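PDB 4F1J: thrombospondin related anonymous protein from Plasmodium falciparum, which is a membrane-anchored adhesion protein of the malaria parasite whose von Willebrand factor A domain, the part described here, carries magnesium at its probable ligand-binding site. Local coordinates for residues A[18-23]-A[86-91]; A[119-124]-A[147-152]. One frame throughout, in Å; residues are numbered along the deposited sequence.

Contact 1 (A[18-23]-A[86-91]); sequences GSIRRH and NLPYGR. With MG (magnesium ion), chain C; SO4 (sulfate ion), chain G.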
loop_
_atom_site.group_PDB
_atom_site.type_symbol
_atom_site.label_atom_id
_atom_site.label_comp_id
_atom_site.label_asym_id
_atom_site.label_seq_id
_atom_site.Cartn_x
_atom_site.Cartn_y
_atom_site.Cartn_z
ATOM N N GLY A 18 14.095 8.693 0.300
ATOM C CA GLY A 18 15.471 8.682 -0.257
ATOM C C GLY A 18 16.295 7.446 0.073
ATOM O O GLY A 18 17.154 7.024 -0.725
ATOM N N SER A 19 16.004 6.816 1.204
ATOM C CA SER A 19 16.689 5.601 1.653
ATOM C C SER A 19 16.665 4.466 0.642
ATOM O O SER A 19 17.546 3.590 0.638
ATOM C CB SER A 19 16.023 5.096 2.918
ATOM O OG SER A 19 14.680 4.777 2.626
ATOM N N ILE A 20 15.648 4.481 -0.205
ATOM C CA ILE A 20 15.442 3.439 -1.215
ATOM C C ILE A 20 16.624 3.263 -2.165
ATOM O O ILE A 20 16.976 2.138 -2.508
ATOM C CB ILE A 20 14.164 3.718 -2.029
ATOM C CG1 ILE A 20 12.935 3.513 -1.120
ATOM C CG2 ILE A 20 14.091 2.808 -3.297
ATOM C CD1 ILE A 20 11.579 3.865 -1.784
ATOM N N ARG A 21 17.205 4.391 -2.553
ATOM C CA ARG A 21 18.216 4.490 -3.601
ATOM C C ARG A 21 17.583 4.314 -4.978
ATOM O O ARG A 21 16.739 3.431 -5.207
ATOM C CB ARG A 21 19.382 3.520 -3.411
ATOM C CG ARG A 21 20.039 3.564 -2.034
ATOM C CD ARG A 21 20.693 4.890 -1.773
ATOM N NE ARG A 21 21.288 5.006 -0.446
ATOM C CZ ARG A 21 22.466 4.492 -0.071
ATOM N NH1 ARG A 21 23.220 3.777 -0.908
ATOM N NH2 ARG A 21 22.898 4.699 1.171
ATOM N N ARG A 22 17.998 5.172 -5.895
ATOM C CA ARG A 22 17.476 5.168 -7.255
ATOM C C ARG A 22 17.526 3.785 -7.917
ATOM O O ARG A 22 16.555 3.381 -8.567
ATOM C CB ARG A 22 18.206 6.209 -8.109
ATOM C CG ARG A 22 17.817 6.248 -9.533
ATOM C CD ARG A 22 16.411 6.739 -9.762
ATOM N NE ARG A 22 16.103 6.785 -11.188
ATOM C CZ ARG A 22 14.941 7.162 -11.710
ATOM N NH1 ARG A 22 13.937 7.549 -10.933
ATOM N NH2 ARG A 22 14.785 7.153 -13.024
ATOM N N HIS A 23 18.626 3.039 -7.758
ATOM C CA HIS A 23 18.711 1.761 -8.499
ATOM C C HIS A 23 17.652 0.762 -8.009
ATOM O O HIS A 23 17.074 0.032 -8.795
ATOM C CB HIS A 23 20.125 1.166 -8.449
ATOM C CG HIS A 23 20.576 0.790 -7.080
ATOM N ND1 HIS A 23 20.327 -0.446 -6.547
ATOM C CD2 HIS A 23 21.311 1.461 -6.163
ATOM C CE1 HIS A 23 20.852 -0.515 -5.336
ATOM N NE2 HIS A 23 21.473 0.623 -5.083
ATOM N N ASN A 86 11.966 12.530 -10.406
ATOM C CA ASN A 86 13.055 12.782 -9.469
ATOM C C ASN A 86 13.016 11.860 -8.262
ATOM O O ASN A 86 13.694 12.112 -7.274
ATOM C CB ASN A 86 13.045 14.249 -9.003
ATOM C CG ASN A 86 11.805 14.622 -8.198
ATOM O OD1 ASN A 86 10.815 13.876 -8.152
ATOM N ND2 ASN A 86 11.850 15.796 -7.548
ATOM N N LEU A 87 12.245 10.782 -8.344
ATOM C CA LEU A 87 12.114 9.864 -7.217
ATOM C C LEU A 87 13.231 8.843 -7.248
ATOM O O LEU A 87 13.754 8.530 -8.306
ATOM C CB LEU A 87 10.783 9.126 -7.307
ATOM C CG LEU A 87 9.556 10.020 -7.197
ATOM C CD1 LEU A 87 8.292 9.137 -7.446
ATOM C CD2 LEU A 87 9.505 10.760 -5.859
ATOM N N PRO A 88 13.600 8.300 -6.093
ATOM C CA PRO A 88 13.090 8.560 -4.749
ATOM C C PRO A 88 13.821 9.691 -4.035
ATOM O O PRO A 88 14.943 10.034 -4.409
ATOM C CB PRO A 88 13.383 7.252 -4.037
ATOM C CG PRO A 88 14.670 6.783 -4.691
ATOM C CD PRO A 88 14.607 7.220 -6.100
ATOM N N TYR A 89 13.194 10.239 -3.008
ATOM C CA TYR A 89 13.806 11.259 -2.171
ATOM C C TYR A 89 12.926 11.535 -0.956
ATOM O O TYR A 89 11.709 11.288 -0.975
ATOM C CB TYR A 89 14.025 12.557 -2.965
ATOM C CG TYR A 89 12.782 13.379 -3.223
ATOM C CD1 TYR A 89 12.287 14.236 -2.254
ATOM C CD2 TYR A 89 12.125 13.315 -4.446
ATOM C CE1 TYR A 89 11.141 15.008 -2.482
ATOM C CE2 TYR A 89 10.981 14.059 -4.681
ATOM C CZ TYR A 89 10.499 14.915 -3.683
ATOM O OH TYR A 89 9.380 15.682 -3.930
ATOM N N GLY A 90 13.544 12.056 0.100
ATOM C CA GLY A 90 12.803 12.582 1.230
ATOM C C GLY A 90 12.559 11.579 2.334
ATOM O O GLY A 90 13.118 10.489 2.322
ATOM N N ARG A 91 11.713 11.973 3.278
ATOM C CA ARG A 91 11.538 11.242 4.538
ATOM C C ARG A 91 10.382 10.247 4.454
ATOM O O ARG A 91 10.160 9.716 3.388
ATOM C CB ARG A 91 11.444 12.226 5.724
ATOM C CG ARG A 91 10.380 13.280 5.639
ATOM C CD ARG A 91 10.483 14.252 6.833
ATOM N NE ARG A 91 9.354 15.171 6.903
ATOM C CZ ARG A 91 8.139 14.865 7.390
ATOM N NH1 ARG A 91 7.843 13.650 7.855
ATOM N NH2 ARG A 91 7.198 15.793 7.422
HETATM MG MG MG C . 12.936 4.876 3.769
HETATM S S SO4 G . 18.016 5.180 -14.162
HETATM O O1 SO4 G . 18.144 3.731 -14.134
HETATM O O2 SO4 G . 19.024 5.786 -15.037
HETATM O O3 SO4 G . 16.688 5.481 -14.699
HETATM O O4 SO4 G . 18.230 5.729 -12.842
HETATM O O HOH W 1 14.928 8.552 3.455
HETATM O O HOH W 2 10.975 4.909 4.621
HETATM O O HOH W 3 13.575 6.496 4.709
HETATM O O HOH W 4 13.952 3.866 5.208
#

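Contact 2 (A[119-124]-A[147-152]); sequences VILTDG and AVFGIG. With MG (magnesium ion), chain C.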
loop_
_atom_site.group_PDB
_atom_site.type_symbol
_atom_site.label_atom_id
_atom_site.label_comp_id
_atom_site.label_asym_id
_atom_site.label_seq_id
_atom_site.Cartn_x
_atom_site.Cartn_y
_atom_site.Cartn_z
ATOM N N VAL A 119 -2.860 -0.906 1.497
ATOM C CA VAL A 119 -1.638 -1.695 1.373
ATOM C C VAL A 119 -0.460 -0.754 1.271
ATOM O O VAL A 119 -0.399 0.087 0.348
ATOM C CB VAL A 119 -1.656 -2.610 0.167
ATOM C CG1 VAL A 119 -0.341 -3.366 0.091
ATOM C CG2 VAL A 119 -2.829 -3.596 0.285
ATOM N N ILE A 120 0.424 -0.854 2.267
ATOM C CA ILE A 120 1.605 0.001 2.385
ATOM C C ILE A 120 2.839 -0.785 1.898
ATOM O O ILE A 120 3.091 -1.889 2.367
ATOM C CB ILE A 120 1.822 0.445 3.851
ATOM C CG1 ILE A 120 0.732 1.411 4.315
ATOM C CG2 ILE A 120 3.196 1.087 3.987
ATOM C CD1 ILE A 120 0.427 1.350 5.849
ATOM N N LEU A 121 3.605 -0.207 0.975
ATOM C CA LEU A 121 4.936 -0.700 0.612
ATOM C C LEU A 121 5.955 0.258 1.246
ATOM O O LEU A 121 5.920 1.453 0.983
ATOM C CB LEU A 121 5.113 -0.748 -0.903
ATOM C CG LEU A 121 4.050 -1.458 -1.751
ATOM C CD1 LEU A 121 4.482 -1.427 -3.233
ATOM C CD2 LEU A 121 3.776 -2.849 -1.234
ATOM N N THR A 122 6.805 -0.238 2.151
ATOM C CA THR A 122 7.706 0.688 2.863
ATOM C C THR A 122 9.060 0.073 3.123
ATOM O O THR A 122 9.168 -1.116 3.318
ATOM C CB THR A 122 7.063 1.178 4.189
ATOM O OG1 THR A 122 7.814 2.288 4.744
ATOM C CG2 THR A 122 6.914 0.037 5.201
ATOM N N ASP A 123 10.089 0.915 3.169
ATOM C CA ASP A 123 11.443 0.456 3.532
ATOM C C ASP A 123 11.946 1.101 4.830
ATOM O O ASP A 123 13.150 1.077 5.109
ATOM C CB ASP A 123 12.414 0.755 2.394
ATOM C CG ASP A 123 12.999 2.153 2.443
ATOM O OD1 ASP A 123 12.310 3.123 2.895
ATOM O OD2 ASP A 123 14.140 2.284 1.957
ATOM N N GLY A 124 11.037 1.691 5.595
ATOM C CA GLY A 124 11.425 2.425 6.797
ATOM C C GLY A 124 10.365 2.455 7.871
ATOM O O GLY A 124 9.341 1.767 7.803
ATOM N N ALA A 147 -2.625 -3.489 5.501
ATOM C CA ALA A 147 -1.574 -4.476 5.256
ATOM C C ALA A 147 -0.267 -3.753 4.992
ATOM O O ALA A 147 -0.279 -2.662 4.447
ATOM C CB ALA A 147 -1.943 -5.384 4.070
ATOM N N VAL A 148 0.848 -4.371 5.367
ATOM C CA VAL A 148 2.162 -3.785 5.161
ATOM C C VAL A 148 3.139 -4.797 4.561
ATOM O O VAL A 148 3.291 -5.925 5.043
ATOM C CB VAL A 148 2.779 -3.239 6.472
ATOM C CG1 VAL A 148 4.215 -2.755 6.230
ATOM C CG2 VAL A 148 1.927 -2.086 7.062
ATOM N N PHE A 149 3.837 -4.354 3.530
ATOM C CA PHE A 149 4.910 -5.127 2.893
ATOM C C PHE A 149 6.196 -4.346 3.152
ATOM O O PHE A 149 6.411 -3.280 2.570
ATOM C CB PHE A 149 4.624 -5.260 1.394
ATOM C CG PHE A 149 5.584 -6.167 0.640
ATOM C CD1 PHE A 149 6.762 -5.655 0.109
ATOM C CD2 PHE A 149 5.281 -7.509 0.428
ATOM C CE1 PHE A 149 7.632 -6.456 -0.615
ATOM C CE2 PHE A 149 6.163 -8.326 -0.289
ATOM C CZ PHE A 149 7.318 -7.803 -0.815
ATOM N N GLY A 150 7.040 -4.882 4.030
ATOM C CA GLY A 150 8.282 -4.228 4.430
ATOM C C GLY A 150 9.453 -4.693 3.603
ATOM O O GLY A 150 9.544 -5.864 3.244
ATOM N N ILE A 151 10.367 -3.776 3.321
ATOM C CA ILE A 151 11.477 -4.051 2.415
ATOM C C ILE A 151 12.801 -3.624 3.028
ATOM O O ILE A 151 12.953 -2.495 3.452
ATOM C CB ILE A 151 11.343 -3.301 1.093
ATOM C CG1 ILE A 151 9.956 -3.511 0.497
ATOM C CG2 ILE A 151 12.421 -3.773 0.122
ATOM C CD1 ILE A 151 9.632 -2.610 -0.650
ATOM N N GLY A 152 13.762 -4.534 3.022
ATOM C CA GLY A 152 15.125 -4.190 3.371
ATOM C C GLY A 152 15.337 -4.139 4.861
ATOM O O GLY A 152 14.487 -4.578 5.667
HETATM MG MG MG C . 12.936 4.876 3.769
HETATM O O HOH W 5 14.886 -0.736 4.327
HETATM O O HOH W 4 13.952 3.866 5.208
HETATM O O HOH W 2 10.975 4.909 4.621
HETATM O O HOH W 3 13.575 6.496 4.709
#

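Contact 1 (A[18-23]-A[86-91])
Arg22 reaches across to the loop 86-91 with one edge of its guanidinium and turns the NE/NH2 side to a sulfate. CG stands anti to the backbone N (chi1 177°) and the chain bends at chi2, after which NH1 donates to Leu87 O at 2.8 Å. That hydrogen bond is bent, 146° at the hydrogen, with the oxygen lying somewhat out of the guanidinium plane. NE and NH2 grip the sulfate, probably from the crystallisation liquor; the straighter bond joins NE to O4 in the plane of the group, and NH2 also donates to Leu83 O. Pro88, which follows a cis peptide bond, packs nearer the backbone of Arg22. Its CB points toward segment 18-23, and the ring atoms CG and CD make closer contacts: Pro88 CD sits 3.7 Å from Arg22 CA. Pro88 CG lies 4.1 Å from Ile20 CB; Trp25 of the helix 22-38 also touches this proline. At the other end the backbones meet directly: Gly18 N donates to Gly90 O at 2.9 Å. Gly90 has backbone angles at which a CB would be jammed against the carbonyl O of Tyr89, which calls for glycine. Segment 18-23 contributes Ser19 to the metal ion-dependent adhesion site (MIDAS) of the A domain, where Ser19 OG binds magnesium at 2.1 Å. Gly90 O thus accepts from Gly18 N directly and from water 1, which in turn accepts from Ser19 N, while Arg22 ties the loop to the helix start and its charge may help to hold the sulfate.

Contact 2 (A[119-124]-A[147-152])
Strands 119-122 and 147-151 run parallel, their axes 4.7 Å apart at closest approach and inclined by 17°, and four backbone hydrogen bonds join them: Ile120 N to Ala147 O, Phe149 N to Ile120 O, Thr122 N to Phe149 O and Ile151 N to Thr122 O. The last of these is the most bent. On one face of the sheet Ile120, Thr122 and Val148 form a small apolar patch. Val148 spreads its two methyls over both neighbours, CG2 lying 3.9 Å from Ile120 CD1 and CG1 lying 4.0 Å from Thr122 CG2. Thr122 OG1 is anti to the backbone N (chi1 -168°) and bonds to Asp15 OD2, while CG2, the methyl that meets Val148, lies between the backbone N and the carbonyl carbon. Leu163 of the helix 157-163 covers Ile120 and Val148. The pair belongs to a classic beta-alpha-beta unit, strand 115-122, helix 129-141 and strand 145-151, within the Rossmann-like A-domain fold. On the opposite face Leu121 CD2 meets Phe149 CB at 3.7 Å and comes obliquely to the aromatic ring; Phe149 touches both Leu32 of helix 22-38 and helix 184-200, where it meets Phe191 edge-to-face. Val119 CG2 lies 4.3 Å from Ala147 CB on this same face. Just past the end of strand 119-122, Asp123 CB rests 3.5 Å from Ile151 O, and water 5 donates to both Asp123 O and Ile151 O. The Asp123 carboxylate lies away from strand 147-151, and OD1 binds magnesium at 2.1 Å.

How the contacts relate
The two contacts come in series along the chain, contact 1 closing before contact 2 opens, and their centres lie 15 Å apart in one A domain. Contact 2 joins two neighbouring interior strands of the sheet and is fully buried, whereas contact 1 lies nearer the surface, where the start of helix 22-38 meets the loop between helices 72-80 and 94-106. They converge on a single magnesium ion, to which each supplies a ligand and around which three waters are common to both; Ser17 completes the protein ligands. Ser19 OG also approaches Asp123 OD2 at 2.6 Å, a probable hydrogen bond. The metal site thus ties together the turns following strands 8-15 and 115-122, consistent with an adhesive role.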